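Local atomic coordinates of short-chain dehydrogenase/reductase SDR (Burkholderia phymatum, PDB entry 5IG2), a protein that binds NAD and probably acts as an oxidoreductase on the CH-OH group of an unidentified substrate. Residues Glu142-Val147 with Gly187-Ser192. Sequence-based numbering, arbitrary orientation.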
loop_
_atom_site.group_PDB
_atom_site.type_symbol
_atom_site.label_atom_id
_atom_site.label_comp_id
_atom_site.label_asym_id
_atom_site.label_seq_id
_atom_site.Cartn_x
_atom_site.Cartn_y
_atom_site.Cartn_z
ATOM N N GLU B 142 -23.542 -35.456 -50.918
ATOM C CA GLU B 142 -23.317 -35.357 -49.488
ATOM C C GLU B 142 -24.227 -34.282 -48.925
ATOM O O GLU B 142 -24.682 -33.389 -49.644
ATOM C CB GLU B 142 -21.864 -35.004 -49.156
ATOM C CG GLU B 142 -20.874 -36.097 -49.435
ATOM C CD GLU B 142 -19.468 -35.697 -49.044
ATOM O OE1 GLU B 142 -18.569 -35.797 -49.907
ATOM O OE2 GLU B 142 -19.266 -35.277 -47.881
ATOM N N ALA B 143 -24.484 -34.381 -47.623
ATOM C CA ALA B 143 -25.177 -33.310 -46.920
ATOM C C ALA B 143 -24.408 -32.006 -47.089
ATOM O O ALA B 143 -23.187 -31.959 -46.902
ATOM C CB ALA B 143 -25.326 -33.652 -45.439
ATOM N N ALA B 144 -25.123 -30.952 -47.470
ATOM C CA ALA B 144 -24.527 -29.633 -47.613
ATOM C C ALA B 144 -25.609 -28.601 -47.355
ATOM O O ALA B 144 -26.804 -28.911 -47.386
ATOM C CB ALA B 144 -23.895 -29.439 -48.998
ATOM N N HIS B 145 -25.184 -27.363 -47.097
ATOM C CA HIS B 145 -26.124 -26.333 -46.675
ATOM C C HIS B 145 -25.565 -24.959 -47.025
ATOM O O HIS B 145 -24.374 -24.694 -46.825
ATOM C CB HIS B 145 -26.398 -26.436 -45.163
ATOM C CG HIS B 145 -27.755 -25.963 -44.746
ATOM N ND1 HIS B 145 -28.886 -26.739 -44.873
ATOM C CD2 HIS B 145 -28.158 -24.798 -44.183
ATOM C CE1 HIS B 145 -29.929 -26.073 -44.411
ATOM N NE2 HIS B 145 -29.515 -24.890 -43.990
ATOM N N ILE B 146 -26.440 -24.091 -47.531
ATOM C CA ILE B 146 -26.115 -22.715 -47.888
ATOM C C ILE B 146 -26.884 -21.774 -46.966
ATOM O O ILE B 146 -28.114 -21.870 -46.861
ATOM C CB ILE B 146 -26.471 -22.430 -49.355
ATOM C CG1 ILE B 146 -25.650 -23.337 -50.282
ATOM C CG2 ILE B 146 -26.332 -20.919 -49.651
ATOM C CD1 ILE B 146 -26.135 -23.338 -51.711
ATOM N N VAL B 147 -26.169 -20.855 -46.319
ATOM C CA VAL B 147 -26.779 -19.853 -45.453
ATOM C C VAL B 147 -26.537 -18.482 -46.056
ATOM O O VAL B 147 -25.379 -18.079 -46.256
ATOM C CB VAL B 147 -26.223 -19.903 -44.029
ATOM C CG1 VAL B 147 -26.880 -18.815 -43.219
ATOM C CG2 VAL B 147 -26.449 -21.281 -43.410
ATOM N N GLY B 187 -32.222 -34.198 -53.391
ATOM C CA GLY B 187 -30.869 -34.320 -52.890
ATOM C C GLY B 187 -30.739 -33.849 -51.451
ATOM O O GLY B 187 -31.719 -33.568 -50.756
ATOM N N GLU B 188 -29.485 -33.753 -51.012
ATOM C CA GLU B 188 -29.168 -33.492 -49.617
ATOM C C GLU B 188 -28.663 -32.081 -49.362
ATOM O O GLU B 188 -28.131 -31.814 -48.275
ATOM C CB GLU B 188 -28.131 -34.497 -49.128
ATOM C CG GLU B 188 -28.662 -35.895 -48.923
ATOM C CD GLU B 188 -27.828 -36.643 -47.908
ATOM O OE1 GLU B 188 -27.873 -36.275 -46.706
ATOM O OE2 GLU B 188 -27.096 -37.571 -48.321
ATOM N N VAL B 189 -28.794 -31.178 -50.323
ATOM C CA VAL B 189 -28.373 -29.795 -50.140
ATOM C C VAL B 189 -29.581 -28.988 -49.681
ATOM O O VAL B 189 -30.661 -29.077 -50.276
ATOM C CB VAL B 189 -27.776 -29.220 -51.438
ATOM C CG1 VAL B 189 -27.233 -27.834 -51.207
ATOM C CG2 VAL B 189 -26.675 -30.132 -51.979
ATOM N N GLY B 190 -29.403 -28.211 -48.615
ATOM C CA GLY B 190 -30.470 -27.384 -48.078
ATOM C C GLY B 190 -30.030 -25.944 -47.914
ATOM O O GLY B 190 -28.921 -25.594 -48.325
ATOM N N CYS B 191 -30.871 -25.092 -47.328
ATOM C CA CYS B 191 -30.456 -23.708 -47.159
ATOM C C CYS B 191 -31.207 -23.065 -45.996
ATOM O O CYS B 191 -32.243 -23.563 -45.548
ATOM C CB CYS B 191 -30.650 -22.919 -48.457
ATOM S SG CYS B 191 -32.365 -22.698 -48.968
ATOM N N SER B 192 -30.650 -21.958 -45.500
ATOM C CA SER B 192 -31.245 -21.198 -44.409
ATOM C C SER B 192 -31.087 -19.707 -44.680
ATOM O O SER B 192 -30.220 -19.273 -45.442
ATOM C CB SER B 192 -30.614 -21.522 -43.048
ATOM O OG SER B 192 -30.764 -22.894 -42.700
#
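E142 meets E188 through its backbone: its carbonyl O lies 3.7 Å from E188 CB, while its own carboxylate turns from this contact to a salt bridge with K91. At A143 the E188 carboxylate approaches the methyl group, OE1 being 3.9 Å from A143 CB. Pairing proper starts at A144, whose N-H reaches E188 O at 3.2 Å from above the carbonyl plane, 42° out of it; A144 O then takes the N-H of G190. A144 CB also touches V189 CG2, and both side chains rest on M137 of helix 112-140. The two strands run parallel, their axes turned 24° from each other, and helix 162-185 connects them: this is one beta-alpha-beta unit of the parallel Rossmann sheet on which the family binds its dinucleotide. The backbone of H145 turns to H93 and L95 for its hydrogen bonds, while its side chain adds a bond to this pair of strands. Its CG stands anti to the backbone N. One face of the imidazole lies over the G190-C191 peptide, and G190, with no side chain, lets H145 ND1 come within 3.3 Å of G190 C. The rotation of the ring is fixed at its edge, where H145 NE2 donates to S192 OG at 2.7 Å, nearly straight (167°) and in the ring plane; S192 OG is also hydrogen-bonded to R257 O. I146 continues the ladder, its N bonded to G190 O at 3.0 Å and its O accepting from S192 N, while its CB faces C191 CB. V147 CG2 approaches S192 CB at 4.2 Å, on the face that carries the H145 ring.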